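PDB 4HR6: lectin, which probably binds carbohydrate as a three-chain, nontoxic seed lectin homologous to type II ribosome-inactivating proteins. Local coordinates for residues B[5-8]-B[14-17]; B[26-31]-B[43-48]. One frame throughout, in Å; residues are numbered along the deposited sequence.

Interaction 1: B[5-8]-B[14-17]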
loop_
_atom_site.group_PDB
_atom_site.type_symbol
_atom_site.label_atom_id
_atom_site.label_comp_id
_atom_site.label_asym_id
_atom_site.label_seq_id
_atom_site.Cartn_x
_atom_site.Cartn_y
_atom_site.Cartn_z
ATOM N N LEU B 5 2.678 1.603 -26.077
ATOM C CA LEU B 5 1.430 1.767 -26.809
ATOM C C LEU B 5 0.383 0.850 -26.270
ATOM O O LEU B 5 0.632 -0.289 -25.908
ATOM C CB LEU B 5 1.585 1.451 -28.294
ATOM C CG LEU B 5 2.552 2.312 -29.099
ATOM C CD1 LEU B 5 2.554 1.845 -30.548
ATOM C CD2 LEU B 5 2.185 3.782 -29.016
ATOM N N LEU B 6 -0.832 1.343 -26.325
ATOM C CA LEU B 6 -1.899 0.775 -25.591
ATOM C C LEU B 6 -3.167 1.048 -26.372
ATOM O O LEU B 6 -3.456 2.196 -26.697
ATOM C CB LEU B 6 -1.878 1.503 -24.274
ATOM C CG LEU B 6 -2.605 0.902 -23.133
ATOM C CD1 LEU B 6 -1.795 1.220 -21.882
ATOM C CD2 LEU B 6 -3.997 1.488 -23.127
ATOM N N THR B 7 -3.921 0.006 -26.676
ATOM C CA THR B 7 -5.135 0.159 -27.471
ATOM C C THR B 7 -6.408 -0.009 -26.639
ATOM O O THR B 7 -6.525 -0.906 -25.823
ATOM C CB THR B 7 -5.125 -0.835 -28.640
ATOM O OG1 THR B 7 -3.944 -0.608 -29.421
ATOM C CG2 THR B 7 -6.338 -0.654 -29.544
ATOM N N LEU B 8 -7.364 0.878 -26.851
ATOM C CA LEU B 8 -8.669 0.762 -26.210
ATOM C C LEU B 8 -9.702 0.725 -27.312
ATOM O O LEU B 8 -9.595 1.475 -28.271
ATOM C CB LEU B 8 -8.939 1.960 -25.314
ATOM C CG LEU B 8 -7.899 2.261 -24.248
ATOM C CD1 LEU B 8 -8.106 3.678 -23.749
ATOM C CD2 LEU B 8 -8.000 1.268 -23.109
ATOM N N GLU B 14 -14.741 1.077 -32.193
ATOM C CA GLU B 14 -13.812 2.131 -32.518
ATOM C C GLU B 14 -12.575 1.931 -31.636
ATOM O O GLU B 14 -12.695 1.832 -30.408
ATOM C CB GLU B 14 -14.429 3.482 -32.208
ATOM C CG GLU B 14 -15.781 3.768 -32.851
ATOM C CD GLU B 14 -16.601 4.761 -32.035
ATOM O OE1 GLU B 14 -16.663 4.613 -30.773
ATOM O OE2 GLU B 14 -17.181 5.685 -32.647
ATOM N N SER B 15 -11.392 1.889 -32.246
ATOM C CA SER B 15 -10.135 1.739 -31.498
ATOM C C SER B 15 -9.301 3.014 -31.520
ATOM O O SER B 15 -9.183 3.678 -32.548
ATOM C CB SER B 15 -9.319 0.602 -32.075
ATOM O OG SER B 15 -9.848 -0.634 -31.661
ATOM N N ILE B 16 -8.740 3.373 -30.371
ATOM C CA ILE B 16 -7.701 4.395 -30.314
ATOM C C ILE B 16 -6.410 3.783 -29.787
ATOM O O ILE B 16 -6.441 2.804 -29.053
ATOM C CB ILE B 16 -8.089 5.580 -29.433
ATOM C CG1 ILE B 16 -8.203 5.170 -27.958
ATOM C CG2 ILE B 16 -9.397 6.203 -29.933
ATOM C CD1 ILE B 16 -8.464 6.344 -27.043
ATOM N N THR B 17 -5.280 4.351 -30.194
ATOM C CA THR B 17 -3.996 3.935 -29.682
ATOM C C THR B 17 -3.411 5.084 -28.885
ATOM O O THR B 17 -3.236 6.183 -29.399
ATOM C CB THR B 17 -3.031 3.561 -30.809
ATOM O OG1 THR B 17 -3.535 2.418 -31.483
ATOM C CG2 THR B 17 -1.666 3.212 -30.256
#
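L8 and I16 face each other across two antiparallel strands as a hydrogen-bonded pair. L8 N reaches I16 O at 3.1 Å, and I16 N returns to L8 O at 3.0 Å. On the face carrying these two residues, the apolar contact runs from L8 CB to I16 CG1 at 4.2 Å. That approach follows from the isoleucine's chi1 of 66°, which sets CG1 between its own backbone N and carbonyl carbon. Both side chains also lean on helix 85-96, L8 on I92 and I16 on L95 and F96, so this face is the buried one.

The strands belong to the beta hairpin 3-9/15-21 that opens the N-terminal sheet of the ribosome-inactivating-protein fold. Their short segments run at 164° to one another, 4.8 Å apart at closest approach. T7 and L8 also pair in parallel with a strand of the partner lectin chain, which continues the sheet across the interface.

T7 and T17 form the non-hydrogen-bonded pair on the other face, and their side chains cross at a slant. In each, OG1 is anti to the carbonyl carbon, and the two hydroxyls come to 3.7 Å, OG1 to OG1, a distance of contact without a hydrogen bond. The methyls serve different neighbours: T17 CG2 meets L5 CD2 at 4.1 Å, while T7 CG2 comes within 3.5 Å of I16 O and also approaches S15 OG, whose hydroxyl is hydrogen-bonded to T9 OG1. Toward the turn, S15 CA contributes a CA-H...O contact to L8 O at 3.3 Å, giving that carbonyl a second partner beside I16 N.

Interaction 2: B[26-31]-B[43-48]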
loop_
_atom_site.group_PDB
_atom_site.type_symbol
_atom_site.label_atom_id
_atom_site.label_comp_id
_atom_site.label_asym_id
_atom_site.label_seq_id
_atom_site.Cartn_x
_atom_site.Cartn_y
_atom_site.Cartn_z
ATOM N N VAL B 26 3.217 9.231 -18.178
ATOM C CA VAL B 26 2.144 10.111 -18.603
ATOM C C VAL B 26 1.773 9.776 -20.037
ATOM O O VAL B 26 2.613 9.315 -20.819
ATOM C CB VAL B 26 2.521 11.606 -18.538
ATOM C CG1 VAL B 26 2.675 12.052 -17.090
ATOM C CG2 VAL B 26 3.795 11.893 -19.344
ATOM N N ALA B 27 0.517 10.039 -20.370
ATOM C CA ALA B 27 0.050 9.970 -21.736
ATOM C C ALA B 27 0.616 11.150 -22.518
ATOM O O ALA B 27 0.572 12.260 -22.055
ATOM C CB ALA B 27 -1.465 10.002 -21.761
ATOM N N VAL B 28 1.162 10.898 -23.691
ATOM C CA VAL B 28 1.736 11.981 -24.507
ATOM C C VAL B 28 1.039 12.226 -25.842
ATOM O O VAL B 28 1.144 13.314 -26.401
ATOM C CB VAL B 28 3.245 11.761 -24.779
ATOM C CG1 VAL B 28 4.002 11.646 -23.481
ATOM C CG2 VAL B 28 3.494 10.538 -25.628
ATOM N N ALA B 29 0.403 11.204 -26.391
ATOM C CA ALA B 29 -0.225 11.312 -27.690
ATOM C C ALA B 29 -1.197 10.178 -27.902
ATOM O O ALA B 29 -1.140 9.165 -27.204
ATOM C CB ALA B 29 0.832 11.254 -28.787
ATOM N N TYR B 30 -2.085 10.346 -28.876
ATOM C CA TYR B 30 -2.895 9.221 -29.345
ATOM C C TYR B 30 -3.216 9.352 -30.822
ATOM O O TYR B 30 -3.108 10.437 -31.393
ATOM C CB TYR B 30 -4.211 9.090 -28.552
ATOM C CG TYR B 30 -5.357 9.962 -29.031
ATOM C CD1 TYR B 30 -6.364 9.448 -29.861
ATOM C CD2 TYR B 30 -5.447 11.276 -28.650
ATOM C CE1 TYR B 30 -7.422 10.237 -30.284
ATOM C CE2 TYR B 30 -6.483 12.079 -29.075
ATOM C CZ TYR B 30 -7.468 11.550 -29.885
ATOM O OH TYR B 30 -8.485 12.353 -30.287
ATOM N N GLN B 31 -3.666 8.240 -31.391
ATOM C CA GLN B 31 -4.134 8.179 -32.763
ATOM C C GLN B 31 -5.426 7.349 -32.847
ATOM O O GLN B 31 -5.482 6.239 -32.322
ATOM C CB GLN B 31 -3.085 7.513 -33.656
ATOM C CG GLN B 31 -3.311 7.812 -35.136
ATOM C CD GLN B 31 -2.613 6.846 -36.079
ATOM O OE1 GLN B 31 -1.891 5.953 -35.659
ATOM N NE2 GLN B 31 -2.840 7.028 -37.373
ATOM N N ASN B 43 2.812 19.558 -23.880
ATOM C CA ASN B 43 4.062 19.319 -23.203
ATOM C C ASN B 43 4.611 17.943 -23.481
ATOM O O ASN B 43 5.457 17.461 -22.747
ATOM C CB ASN B 43 3.896 19.547 -21.706
ATOM C CG ASN B 43 2.995 18.519 -21.061
ATOM O OD1 ASN B 43 2.075 18.021 -21.688
ATOM N ND2 ASN B 43 3.252 18.206 -19.811
ATOM N N ALA B 44 4.161 17.289 -24.543
ATOM C CA ALA B 44 4.799 16.027 -24.919
ATOM C C ALA B 44 6.286 16.277 -25.129
ATOM O O ALA B 44 6.663 17.325 -25.679
ATOM C CB ALA B 44 4.212 15.461 -26.193
ATOM N N PRO B 45 7.129 15.316 -24.721
ATOM C CA PRO B 45 8.565 15.476 -24.943
ATOM C C PRO B 45 8.920 15.525 -26.436
ATOM O O PRO B 45 8.226 14.932 -27.283
ATOM C CB PRO B 45 9.183 14.254 -24.261
ATOM C CG PRO B 45 8.076 13.277 -24.077
ATOM C CD PRO B 45 6.767 13.989 -24.191
ATOM N N GLN B 46 10.001 16.235 -26.747
ATOM C CA GLN B 46 10.421 16.466 -28.134
ATOM C C GLN B 46 10.606 15.171 -28.921
ATOM O O GLN B 46 10.226 15.060 -30.086
ATOM C CB GLN B 46 11.750 17.215 -28.151
ATOM C CG GLN B 46 11.655 18.671 -27.799
ATOM C CD GLN B 46 12.899 19.442 -28.220
ATOM O OE1 GLN B 46 13.875 19.538 -27.472
ATOM N NE2 GLN B 46 12.856 20.001 -29.409
ATOM N N LEU B 47 11.194 14.190 -28.257
ATOM C CA LEU B 47 11.440 12.909 -28.842
ATOM C C LEU B 47 10.152 12.203 -29.295
ATOM O O LEU B 47 10.194 11.401 -30.224
ATOM C CB LEU B 47 12.173 12.039 -27.821
ATOM C CG LEU B 47 12.659 10.684 -28.326
ATOM C CD1 LEU B 47 13.910 10.883 -29.166
ATOM C CD2 LEU B 47 12.939 9.756 -27.158
ATOM N N ALA B 48 9.032 12.474 -28.615
ATOM C CA ALA B 48 7.741 11.910 -29.009
ATOM C C ALA B 48 7.374 12.303 -30.438
ATOM O O ALA B 48 6.887 11.471 -31.200
ATOM C CB ALA B 48 6.636 12.342 -28.054
#
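V28 carries the whole contact between segment 26-31, on strand 26-32, and segment 43-48, and its CA-CB bond points toward the latter. At the root, CB meets the methyl of A44, CB to CB 4.1 Å; the same A44 CB also rests 3.8 Å from the backbone O of V28, so the alanine touches both main chain and side chain. From CB the valine divides. CG1, placed anti to the carbonyl carbon by a chi1 of -58°, reaches P45 CD at 3.7 Å, and the two side chains cross at about a right angle. CG2 extends the contact to A48 CB, more loosely at 4.4 Å. No hydrogen bond spans the segments, and 132 Å² is buried in all, evidence of a small apolar contact. Within 43-48, A48 N bonds to P45 O at 2.9 Å, tying the alanine and proline that flank the valine's branches.

F3 of strand 3-9 packs against both V28 and A48, while D21 of strand 15-21 touches V28 and P45. A48 also meets F40 of strand 37-40, so the start of helix 46-51 is packed against side chains from several strands of the N-terminal sheet.

Interaction 1 and interaction 2 follow one another along the chain, their centres 15 Å apart, and share one sheet through the neighbouring strands 15-21 and 26-32. The direct evidence is a probable hydrogen bond of 2.9 Å from T17 N to Q31 O, supported by packing of T17 O on Y30 CB at 3.2 Å and of I16 CB on Y30 CD1 at 4.3 Å. Thus 14-17 is paired with 5-8 along one edge and with 26-31 along the other. The contacts differ in kind: interaction 1 joins two strands and borders the partner lectin chain, whereas interaction 2 packs A48 and the loop before helix 46-51 against one strand, untouched by other chains of the assembly.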